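Local coordinates for flagellar biosynthesis protein flhF (Bacillus subtilis, PDB 2PX0) that binds GTP as an SRP-family GTPase, forms a homodimer with nucleotide bound, and is needed to build the bacterial flagellum, at residues C90-S95 and S257-L262; A138-D143 and V186-A191; T142-I147 and L164-T169. One frame throughout, in Å; residues are numbered along the deposited sequence.

Interaction 1. Residues C90-S95 and S257-L262; sequences CDMLPS and SVFNIL
L93 meets F259 where the loop after helix 81-90, at the end of the N-terminal helical region of this SRP-type GTPase, packs against helix 256-263 of the GTPase domain. The side chains that meet are apolar, a leucine tip laid on an aromatic plate. L93 CD1 sits 3.7 Å from the centroid of the F259 ring, 27° off its normal, a CH-pi contact displaced toward the rim. CD1 lies over the face while CD2 meets the rim atom CE2. In F259, CG is anti to the backbone N (chi1 178°), which carries it toward 90-95, and the two side chains cross at about a right angle. M92 adds its CB near CZ of F259, while L262, one helical turn further on, brings its CB to 3.7 Å from L93 CD1. The leucine tip thus settles in a hollow between F259 and L262. W99 touches both L93 and L262, and L294 packs on F259. An alanine in place of F259 would probably open a gap under the L93 fork and leave M92 CB without its neighbour. P94, which has no N-H to satisfy, turns its ring carbon CD to within 3.5 Å of L262 O.

Interaction 2. Residues A138-D143 and V186-A191; sequences AFITTD and VFVDTA
F187 N donates to A138 O at 2.9 Å, a nearly straight bond (160° at the hydrogen) that ties strand 186-189 to strand 138-141. D189 N repeats the pattern two residues on, bonding to I140 O nearly along the C=O axis at 3.1 Å. Between these two, I140 N returns a bond to F187 O that is more bent and comes from above the carbonyl plane. I140 thus gives its N-H and takes a bond on its C=O from the same neighbouring strand, as parallel pairing requires. T142 N adds a weak bond to D189 O. The carbonyls also receive C-H contacts, the shortest from V188 CA to I140 O at 3.3 Å.

Side chains alternate between the two faces of the sheet. On one, I140 leans on both valines: CD1 meets V186 CG1 at 3.5 Å, and CB meets V188 CG2 at 3.9 Å. Beta-branched valine and isoleucine suit this place because they favour the extended backbone and fill the layer close to it. On the other face F139 CE1 rests against F187 CB at 3.9 Å, and L122 of helix 118-132 touches both phenylalanines.

In the loop that follows, D143 has CG anti to its backbone N (chi1 -173°), which swings it toward A191, and OD2 then lies 3.3 Å from A191 CA. The OD2 atoms of D143 and D189 stand 5.5 Å apart. D189 OD2 is hydrogen-bonded to T119 OG1 of the P-loop, near the magnesium ion. The paired strands belong to the parallel sheet of the P-loop GTPase fold, and D189, T190, A191 and G192 form its DxxG (G3) motif, whose GTP-binding role is assigned by similarity.

Interaction 3. Residues T142-I147 and L164-T169; sequences TDTYRI and LEVCYT. With GNP (phosphoaminophosphonic acid-guanylate ester), chain J; GNP (phosphoaminophosphonic acid-guanylate ester), chain R.
T144 sets OG1 over one face of the Y168 ring, 3.6 Å above the plane near the centre, with the methyl CG2 3.3 Å from the rim atom CE2. The two side chains cross at about a right angle. In T144, OG1 lies anti to the carbonyl carbon and CG2 anti to the backbone N (chi1 -72°), an arrangement that presents both branches to the ring. A beta-branched threonine suits this place, since its methyl packs on carbon while its hydroxyl stands over the aromatic face. OG1 also lies 3.5 Å from C167 O. Behind this pair the backbone of T142 approaches the same carbonyl, T142 CA being 4.0 Å from C167 O.

Helix 170-179 backs part of 164-169: F173 and A176 pack on C167, and T169 caps the start of that helix by bonding to E172 N. Across the contact, D143 is the centre of an inverse gamma turn in the loop after strand 137-141.

R146 reaches the nucleotides from that loop, its chain straight from CG to NE. NH1 donates to O1G of GNP (chain J) at 3.1 Å, the oxygen lying at the guanidinium edge and in its plane. O2A of GNP (chain R) sits over a face of the same group, 3.7 Å from NH2, and NH2 has a weak bond to Q152 of the second subunit. A positive guanidinium between the phosphates of two nucleotides would probably offset part of their charge repulsion, consistent with a homodimer that forms with nucleotide bound.

Overall arrangement
Interactions 2 and 3 are neighbours, their centres 8 Å apart, and they share T142 and D143: strand 137-141 pairs with strand 185-189 in interaction 2, and the loop leaving it enters interaction 3. T141 N and E165 O, 3.2 Å apart, probably form a hydrogen bond joining the two. Along the chain both are nested inside the long loop closed by interaction 1, whose centre lies 29 Å from that of interaction 2 and 34 Å from that of interaction 3, on the opposite side of the chain's centre. Interaction 1 joins the N-terminal helical region to the GTPase domain; the other two lie at the nucleotide end of the sheet, where R146 of interaction 3 meets the second subunit.

Interaction 1. Residues C90-S95 and S257-L262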
loop_
_atom_site.group_PDB
_atom_site.type_symbol
_atom_site.label_atom_id
_atom_site.label_comp_id
_atom_site.label_asym_id
_atom_site.label_seq_id
_atom_site.Cartn_x
_atom_site.Cartn_y
_atom_site.Cartn_z
ATOM N N CYS A 90 12.923 22.751 1.168
ATOM C CA CYS A 90 12.424 22.958 -0.169
ATOM C C CYS A 90 13.544 22.967 -1.191
ATOM O O CYS A 90 13.405 22.390 -2.262
ATOM C CB CYS A 90 11.632 24.260 -0.234
ATOM S SG CYS A 90 10.306 24.171 -1.434
ATOM N N ASP A 91 14.658 23.609 -0.860
ATOM C CA ASP A 91 15.786 23.682 -1.784
ATOM C C ASP A 91 16.484 22.343 -1.981
ATOM O O ASP A 91 17.633 22.298 -2.430
ATOM C CB ASP A 91 16.785 24.734 -1.306
ATOM C CG ASP A 91 16.436 26.140 -1.801
ATOM O OD1 ASP A 91 15.247 26.544 -1.718
ATOM O OD2 ASP A 91 17.363 26.848 -2.273
ATOM N N MET A 92 15.769 21.260 -1.659
ATOM C CA MET A 92 16.282 19.892 -1.784
ATOM C C MET A 92 15.480 19.007 -2.739
ATOM O O MET A 92 15.936 17.914 -3.109
ATOM C CB MET A 92 16.321 19.220 -0.424
ATOM C CG MET A 92 17.397 19.727 0.463
ATOM S SD MET A 92 17.358 18.870 2.024
ATOM C CE MET A 92 17.774 17.169 1.477
ATOM N N LEU A 93 14.280 19.455 -3.109
ATOM C CA LEU A 93 13.442 18.708 -4.044
ATOM C C LEU A 93 13.638 19.400 -5.384
ATOM O O LEU A 93 14.088 20.544 -5.436
ATOM C CB LEU A 93 11.962 18.804 -3.672
ATOM C CG LEU A 93 11.415 18.471 -2.284
ATOM C CD1 LEU A 93 11.870 17.093 -1.847
ATOM C CD2 LEU A 93 11.876 19.521 -1.309
ATOM N N PRO A 94 13.317 18.720 -6.485
ATOM C CA PRO A 94 13.491 19.373 -7.786
ATOM C C PRO A 94 12.758 20.707 -7.838
ATOM O O PRO A 94 11.702 20.861 -7.228
ATOM C CB PRO A 94 12.944 18.343 -8.779
ATOM C CG PRO A 94 12.155 17.380 -7.921
ATOM C CD PRO A 94 12.923 17.317 -6.643
ATOM N N SER A 95 13.324 21.673 -8.553
ATOM C CA SER A 95 12.727 23.003 -8.648
ATOM C C SER A 95 11.274 22.999 -9.101
ATOM O O SER A 95 10.825 22.094 -9.816
ATOM C CB SER A 95 13.544 23.873 -9.588
ATOM O OG SER A 95 13.783 23.178 -10.796
ATOM N N SER A 257 8.686 9.933 3.931
ATOM C CA SER A 257 9.066 8.986 2.897
ATOM C C SER A 257 8.889 9.559 1.485
ATOM O O SER A 257 9.741 9.359 0.602
ATOM C CB SER A 257 8.258 7.697 3.052
ATOM O OG SER A 257 6.875 7.955 3.169
ATOM N N VAL A 258 7.789 10.275 1.266
ATOM C CA VAL A 258 7.538 10.845 -0.051
ATOM C C VAL A 258 8.593 11.922 -0.338
ATOM O O VAL A 258 9.003 12.123 -1.481
ATOM C CB VAL A 258 6.096 11.425 -0.139
ATOM C CG1 VAL A 258 5.763 11.800 -1.569
ATOM C CG2 VAL A 258 5.107 10.396 0.365
ATOM N N PHE A 259 9.038 12.613 0.704
ATOM C CA PHE A 259 10.079 13.622 0.539
ATOM C C PHE A 259 11.368 12.883 0.177
ATOM O O PHE A 259 11.982 13.132 -0.869
ATOM C CB PHE A 259 10.266 14.398 1.842
ATOM C CG PHE A 259 11.343 15.434 1.780
ATOM C CD1 PHE A 259 12.660 15.092 2.026
ATOM C CD2 PHE A 259 11.039 16.754 1.481
ATOM C CE1 PHE A 259 13.670 16.051 1.982
ATOM C CE2 PHE A 259 12.038 17.717 1.435
ATOM C CZ PHE A 259 13.358 17.366 1.685
ATOM N N ASN A 260 11.761 11.961 1.051
ATOM C CA ASN A 260 12.949 11.148 0.826
ATOM C C ASN A 260 13.083 10.731 -0.649
ATOM O O ASN A 260 14.160 10.832 -1.239
ATOM C CB ASN A 260 12.889 9.886 1.687
ATOM C CG ASN A 260 12.934 10.178 3.172
ATOM O OD1 ASN A 260 13.832 10.874 3.666
ATOM N ND2 ASN A 260 11.969 9.630 3.903
ATOM N N ILE A 261 11.983 10.255 -1.230
ATOM C CA ILE A 261 11.972 9.803 -2.614
ATOM C C ILE A 261 12.181 10.931 -3.593
ATOM O O ILE A 261 12.847 10.766 -4.625
ATOM C CB ILE A 261 10.644 9.107 -2.981
ATOM C CG1 ILE A 261 10.583 7.721 -2.351
ATOM C CG2 ILE A 261 10.532 8.960 -4.472
ATOM C CD1 ILE A 261 11.705 6.819 -2.776
ATOM N N LEU A 262 11.593 12.075 -3.277
ATOM C CA LEU A 262 11.705 13.222 -4.153
ATOM C C LEU A 262 13.071 13.865 -4.050
ATOM O O LEU A 262 13.643 14.254 -5.067
ATOM C CB LEU A 262 10.619 14.243 -3.830
ATOM C CG LEU A 262 9.216 13.913 -4.313
ATOM C CD1 LEU A 262 8.203 14.870 -3.669
ATOM C CD2 LEU A 262 9.187 14.011 -5.826
#

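Interaction 2. Residues A138-D143 and V186-A191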
loop_
_atom_site.group_PDB
_atom_site.type_symbol
_atom_site.label_atom_id
_atom_site.label_comp_id
_atom_site.label_asym_id
_atom_site.label_seq_id
_atom_site.Cartn_x
_atom_site.Cartn_y
_atom_site.Cartn_z
ATOM N N ALA A 138 -10.981 9.676 -24.296
ATOM C CA ALA A 138 -10.943 8.326 -24.838
ATOM C C ALA A 138 -10.219 7.464 -23.805
ATOM O O ALA A 138 -9.475 7.982 -22.973
ATOM C CB ALA A 138 -10.193 8.309 -26.153
ATOM N N PHE A 139 -10.443 6.156 -23.851
ATOM C CA PHE A 139 -9.797 5.245 -22.917
ATOM C C PHE A 139 -9.087 4.129 -23.647
ATOM O O PHE A 139 -9.320 3.905 -24.826
ATOM C CB PHE A 139 -10.823 4.646 -21.971
ATOM C CG PHE A 139 -11.190 5.542 -20.841
ATOM C CD1 PHE A 139 -10.293 5.768 -19.796
ATOM C CD2 PHE A 139 -12.439 6.143 -20.793
ATOM C CE1 PHE A 139 -10.639 6.583 -18.710
ATOM C CE2 PHE A 139 -12.797 6.959 -19.716
ATOM C CZ PHE A 139 -11.896 7.179 -18.671
ATOM N N ILE A 140 -8.210 3.441 -22.930
ATOM C CA ILE A 140 -7.450 2.316 -23.465
ATOM C C ILE A 140 -6.944 1.538 -22.274
ATOM O O ILE A 140 -6.469 2.125 -21.307
ATOM C CB ILE A 140 -6.201 2.764 -24.250
ATOM C CG1 ILE A 140 -6.595 3.457 -25.553
ATOM C CG2 ILE A 140 -5.305 1.561 -24.520
ATOM C CD1 ILE A 140 -5.406 3.864 -26.392
ATOM N N THR A 141 -7.038 0.220 -22.329
ATOM C CA THR A 141 -6.535 -0.575 -21.221
ATOM C C THR A 141 -5.445 -1.521 -21.692
ATOM O O THR A 141 -5.363 -1.877 -22.871
ATOM C CB THR A 141 -7.617 -1.419 -20.575
ATOM O OG1 THR A 141 -8.771 -0.611 -20.323
ATOM C CG2 THR A 141 -7.100 -1.987 -19.266
ATOM N N THR A 142 -4.605 -1.920 -20.754
ATOM C CA THR A 142 -3.520 -2.840 -21.026
ATOM C C THR A 142 -3.660 -3.874 -19.942
ATOM O O THR A 142 -3.028 -4.930 -19.987
ATOM C CB THR A 142 -2.165 -2.139 -20.905
ATOM O OG1 THR A 142 -1.921 -1.413 -22.105
ATOM C CG2 THR A 142 -1.038 -3.127 -20.692
ATOM N N ASP A 143 -4.514 -3.574 -18.969
ATOM C CA ASP A 143 -4.699 -4.500 -17.872
ATOM C C ASP A 143 -5.494 -5.720 -18.283
ATOM O O ASP A 143 -6.711 -5.793 -18.071
ATOM C CB ASP A 143 -5.373 -3.825 -16.685
ATOM C CG ASP A 143 -5.412 -4.722 -15.473
ATOM O OD1 ASP A 143 -5.965 -5.832 -15.580
ATOM O OD2 ASP A 143 -4.881 -4.329 -14.418
ATOM N N VAL A 186 -6.237 10.660 -24.348
ATOM C CA VAL A 186 -6.538 9.243 -24.289
ATOM C C VAL A 186 -5.911 8.721 -22.997
ATOM O O VAL A 186 -4.686 8.686 -22.848
ATOM C CB VAL A 186 -5.935 8.510 -25.479
ATOM C CG1 VAL A 186 -6.475 7.101 -25.535
ATOM C CG2 VAL A 186 -6.234 9.266 -26.750
ATOM N N PHE A 187 -6.758 8.328 -22.057
ATOM C CA PHE A 187 -6.275 7.826 -20.782
ATOM C C PHE A 187 -6.027 6.314 -20.784
ATOM O O PHE A 187 -6.961 5.508 -20.877
ATOM C CB PHE A 187 -7.255 8.226 -19.674
ATOM C CG PHE A 187 -7.406 9.717 -19.520
ATOM C CD1 PHE A 187 -8.218 10.444 -20.391
ATOM C CD2 PHE A 187 -6.688 10.408 -18.544
ATOM C CE1 PHE A 187 -8.312 11.846 -20.296
ATOM C CE2 PHE A 187 -6.776 11.810 -18.445
ATOM C CZ PHE A 187 -7.589 12.528 -19.325
ATOM N N VAL A 188 -4.746 5.950 -20.703
ATOM C CA VAL A 188 -4.324 4.551 -20.689
ATOM C C VAL A 188 -4.056 4.042 -19.278
ATOM O O VAL A 188 -3.284 4.640 -18.533
ATOM C CB VAL A 188 -3.047 4.353 -21.501
ATOM C CG1 VAL A 188 -2.693 2.878 -21.534
ATOM C CG2 VAL A 188 -3.232 4.893 -22.897
ATOM N N ASP A 189 -4.695 2.929 -18.933
ATOM C CA ASP A 189 -4.566 2.288 -17.622
ATOM C C ASP A 189 -3.663 1.074 -17.860
ATOM O O ASP A 189 -3.621 0.548 -18.973
ATOM C CB ASP A 189 -5.970 1.876 -17.128
ATOM C CG ASP A 189 -5.979 1.286 -15.710
ATOM O OD1 ASP A 189 -5.007 1.495 -14.953
ATOM O OD2 ASP A 189 -6.984 0.619 -15.345
ATOM N N THR A 190 -2.917 0.652 -16.842
ATOM C CA THR A 190 -2.007 -0.488 -16.989
ATOM C C THR A 190 -2.145 -1.492 -15.848
ATOM O O THR A 190 -2.707 -1.180 -14.802
ATOM C CB THR A 190 -0.526 -0.034 -17.044
ATOM O OG1 THR A 190 -0.119 0.419 -15.747
ATOM C CG2 THR A 190 -0.345 1.094 -18.046
ATOM N N ALA A 191 -1.614 -2.694 -16.057
ATOM C CA ALA A 191 -1.675 -3.760 -15.063
ATOM C C ALA A 191 -0.747 -3.534 -13.871
ATOM O O ALA A 191 0.361 -3.005 -13.989
ATOM C CB ALA A 191 -1.345 -5.072 -15.713
#

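Interaction 3. Residues T142-I147 and L164-T169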
loop_
_atom_site.group_PDB
_atom_site.type_symbol
_atom_site.label_atom_id
_atom_site.label_comp_id
_atom_site.label_asym_id
_atom_site.label_seq_id
_atom_site.Cartn_x
_atom_site.Cartn_y
_atom_site.Cartn_z
ATOM N N THR A 142 -4.605 -1.920 -20.754
ATOM C CA THR A 142 -3.520 -2.840 -21.026
ATOM C C THR A 142 -3.660 -3.874 -19.942
ATOM O O THR A 142 -3.028 -4.930 -19.987
ATOM C CB THR A 142 -2.165 -2.139 -20.905
ATOM O OG1 THR A 142 -1.921 -1.413 -22.105
ATOM C CG2 THR A 142 -1.038 -3.127 -20.692
ATOM N N ASP A 143 -4.514 -3.574 -18.969
ATOM C CA ASP A 143 -4.699 -4.500 -17.872
ATOM C C ASP A 143 -5.494 -5.720 -18.283
ATOM O O ASP A 143 -6.711 -5.793 -18.071
ATOM C CB ASP A 143 -5.373 -3.825 -16.685
ATOM C CG ASP A 143 -5.412 -4.722 -15.473
ATOM O OD1 ASP A 143 -5.965 -5.832 -15.580
ATOM O OD2 ASP A 143 -4.881 -4.329 -14.418
ATOM N N THR A 144 -4.790 -6.677 -18.879
ATOM C CA THR A 144 -5.395 -7.923 -19.314
ATOM C C THR A 144 -5.267 -8.911 -18.167
ATOM O O THR A 144 -6.054 -9.852 -18.049
ATOM C CB THR A 144 -4.670 -8.484 -20.537
ATOM O OG1 THR A 144 -4.972 -7.671 -21.677
ATOM C CG2 THR A 144 -5.098 -9.929 -20.801
ATOM N N TYR A 145 -4.279 -8.672 -17.310
ATOM C CA TYR A 145 -4.041 -9.549 -16.177
ATOM C C TYR A 145 -5.172 -9.605 -15.147
ATOM O O TYR A 145 -5.905 -10.585 -15.072
ATOM C CB TYR A 145 -2.746 -9.162 -15.470
ATOM C CG TYR A 145 -2.436 -10.102 -14.333
ATOM C CD1 TYR A 145 -2.195 -11.458 -14.574
ATOM C CD2 TYR A 145 -2.453 -9.659 -13.006
ATOM C CE1 TYR A 145 -1.986 -12.351 -13.526
ATOM C CE2 TYR A 145 -2.242 -10.548 -11.949
ATOM C CZ TYR A 145 -2.014 -11.889 -12.221
ATOM O OH TYR A 145 -1.831 -12.771 -11.187
ATOM N N ARG A 146 -5.301 -8.554 -14.347
ATOM C CA ARG A 146 -6.324 -8.508 -13.307
ATOM C C ARG A 146 -7.724 -8.925 -13.745
ATOM O O ARG A 146 -8.294 -8.370 -14.692
ATOM C CB ARG A 146 -6.389 -7.111 -12.681
ATOM C CG ARG A 146 -7.523 -6.965 -11.691
ATOM C CD ARG A 146 -7.457 -5.671 -10.919
ATOM N NE ARG A 146 -8.671 -5.490 -10.131
ATOM C CZ ARG A 146 -8.748 -4.739 -9.036
ATOM N NH1 ARG A 146 -7.673 -4.097 -8.595
ATOM N NH2 ARG A 146 -9.897 -4.633 -8.378
ATOM N N ILE A 147 -8.280 -9.894 -13.023
ATOM C CA ILE A 147 -9.613 -10.404 -13.301
ATOM C C ILE A 147 -10.709 -9.366 -13.094
ATOM O O ILE A 147 -10.782 -8.735 -12.035
ATOM C CB ILE A 147 -9.906 -11.628 -12.419
ATOM C CG1 ILE A 147 -9.120 -12.825 -12.958
ATOM C CG2 ILE A 147 -11.393 -11.909 -12.366
ATOM C CD1 ILE A 147 -9.199 -14.069 -12.084
ATOM N N LEU A 164 -13.507 2.940 -25.307
ATOM C CA LEU A 164 -12.451 2.178 -24.655
ATOM C C LEU A 164 -12.026 1.017 -25.552
ATOM O O LEU A 164 -12.865 0.386 -26.203
ATOM C CB LEU A 164 -12.949 1.646 -23.311
ATOM C CG LEU A 164 -11.973 0.839 -22.451
ATOM C CD1 LEU A 164 -12.561 0.696 -21.066
ATOM C CD2 LEU A 164 -11.713 -0.530 -23.055
ATOM N N GLU A 165 -10.726 0.740 -25.580
ATOM C CA GLU A 165 -10.182 -0.341 -26.390
ATOM C C GLU A 165 -9.194 -1.180 -25.593
ATOM O O GLU A 165 -8.179 -0.668 -25.137
ATOM C CB GLU A 165 -9.461 0.223 -27.612
ATOM C CG GLU A 165 -10.334 0.998 -28.585
ATOM C CD GLU A 165 -11.357 0.121 -29.302
ATOM O OE1 GLU A 165 -11.004 -1.040 -29.636
ATOM O OE2 GLU A 165 -12.498 0.600 -29.539
ATOM N N VAL A 166 -9.484 -2.466 -25.428
ATOM C CA VAL A 166 -8.577 -3.355 -24.709
ATOM C C VAL A 166 -7.419 -3.720 -25.641
ATOM O O VAL A 166 -7.586 -3.746 -26.862
ATOM C CB VAL A 166 -9.292 -4.649 -24.274
ATOM C CG1 VAL A 166 -8.288 -5.652 -23.738
ATOM C CG2 VAL A 166 -10.324 -4.331 -23.208
ATOM N N CYS A 167 -6.251 -4.002 -25.071
ATOM C CA CYS A 167 -5.098 -4.363 -25.883
ATOM C C CYS A 167 -4.252 -5.456 -25.239
ATOM O O CYS A 167 -3.862 -5.342 -24.073
ATOM C CB CYS A 167 -4.245 -3.126 -26.132
ATOM S SG CYS A 167 -5.183 -1.742 -26.803
ATOM N N TYR A 168 -3.979 -6.518 -25.999
ATOM C CA TYR A 168 -3.163 -7.630 -25.509
ATOM C C TYR A 168 -1.750 -7.574 -26.092
ATOM O O TYR A 168 -0.811 -8.118 -25.510
ATOM C CB TYR A 168 -3.798 -8.975 -25.870
ATOM C CG TYR A 168 -5.101 -9.256 -25.171
ATOM C CD1 TYR A 168 -6.191 -8.399 -25.315
ATOM C CD2 TYR A 168 -5.250 -10.386 -24.360
ATOM C CE1 TYR A 168 -7.402 -8.660 -24.670
ATOM C CE2 TYR A 168 -6.462 -10.655 -23.706
ATOM C CZ TYR A 168 -7.533 -9.788 -23.867
ATOM O OH TYR A 168 -8.734 -10.030 -23.239
ATOM N N THR A 169 -1.600 -6.923 -27.242
ATOM C CA THR A 169 -0.291 -6.817 -27.877
ATOM C C THR A 169 0.062 -5.365 -28.111
ATOM O O THR A 169 -0.775 -4.479 -27.920
ATOM C CB THR A 169 -0.255 -7.541 -29.238
ATOM O OG1 THR A 169 -1.000 -6.787 -30.204
ATOM C CG2 THR A 169 -0.854 -8.931 -29.111
HETATM P PG GNP J . -4.352 -2.578 -9.453
HETATM O O1G GNP J . -4.624 -3.799 -8.646
HETATM O O2G GNP J . -5.099 -2.581 -10.804
HETATM O O3G GNP J . -2.899 -2.332 -9.645
HETATM N N3B GNP J . -5.060 -1.403 -8.479
HETATM P PB GNP J . -5.066 0.182 -8.937
HETATM O O1B GNP J . -3.731 0.749 -8.882
HETATM O O2B GNP J . -5.822 0.229 -10.231
HETATM O O3A GNP J . -5.951 0.716 -7.679
HETATM P PA GNP J . -7.486 0.901 -7.565
HETATM O O1A GNP J . -7.958 2.010 -8.445
HETATM O O2A GNP J . -8.054 -0.497 -7.729
HETATM O "O5'" GNP J . -7.668 1.353 -6.135
HETATM C "C5'" GNP J . -7.298 0.481 -5.065
HETATM C "C4'" GNP J . -7.847 0.964 -3.774
HETATM O "O4'" GNP J . -7.278 2.109 -3.231
HETATM C "C3'" GNP J . -9.380 1.240 -3.836
HETATM O "O3'" GNP J . -10.064 0.628 -2.740
HETATM C "C2'" GNP J . -9.464 2.760 -3.763
HETATM O "O2'" GNP J . -10.648 3.243 -3.204
HETATM C "C1'" GNP J . -8.264 3.067 -2.930
HETATM N N9 GNP J . -7.775 4.435 -3.218
HETATM C C8 GNP J . -7.270 4.891 -4.509
HETATM N N7 GNP J . -6.922 6.150 -4.434
HETATM C C5 GNP J . -7.216 6.518 -3.032
HETATM C C6 GNP J . -7.035 7.792 -2.354
HETATM O O6 GNP J . -6.621 8.802 -2.770
HETATM N N1 GNP J . -7.434 7.712 -1.024
HETATM C C2 GNP J . -7.925 6.501 -0.544
HETATM N N2 GNP J . -8.273 6.621 0.840
HETATM N N3 GNP J . -8.112 5.358 -1.076
HETATM C C4 GNP J . -7.715 5.450 -2.372
HETATM P PG GNP R . -10.124 -3.059 -2.510
HETATM O O1G GNP R . -10.042 -1.871 -3.398
HETATM O O2G GNP R . -11.390 -3.886 -2.784
HETATM O O3G GNP R . -10.016 -2.701 -1.080
HETATM N N3B GNP R . -8.786 -3.965 -3.062
HETATM P PB GNP R . -8.429 -5.445 -2.407
HETATM O O1B GNP R . -7.930 -5.321 -1.043
HETATM O O2B GNP R . -9.624 -6.286 -2.672
HETATM O O3A GNP R . -7.209 -5.834 -3.333
HETATM P PA GNP R . -7.170 -6.802 -4.469
HETATM O O1A GNP R . -7.381 -8.179 -3.973
HETATM O O2A GNP R . -8.107 -6.224 -5.505
HETATM O "O5'" GNP R . -5.726 -6.681 -4.963
HETATM C "C5'" GNP R . -5.228 -5.435 -5.503
HETATM C "C4'" GNP R . -3.882 -5.611 -6.129
HETATM O "O4'" GNP R . -2.857 -6.075 -5.315
HETATM C "C3'" GNP R . -3.924 -6.576 -7.362
HETATM O "O3'" GNP R . -3.277 -5.991 -8.512
HETATM C "C2'" GNP R . -3.193 -7.836 -6.860
HETATM O "O2'" GNP R . -2.559 -8.581 -7.863
HETATM C "C1'" GNP R . -2.232 -7.221 -5.876
HETATM N N9 GNP R . -1.883 -8.202 -4.816
HETATM C C8 GNP R . -2.830 -8.754 -3.855
HETATM N N7 GNP R . -2.217 -9.600 -3.055
HETATM C C5 GNP R . -0.803 -9.591 -3.525
HETATM C C6 GNP R . 0.357 -10.336 -3.031
HETATM O O6 GNP R . 0.424 -11.101 -2.161
HETATM N N1 GNP R . 1.496 -10.035 -3.751
HETATM C C2 GNP R . 1.411 -9.127 -4.786
HETATM N N2 GNP R . 2.708 -8.958 -5.399
HETATM N N3 GNP R . 0.444 -8.439 -5.281
HETATM C C4 GNP R . -0.678 -8.738 -4.569
#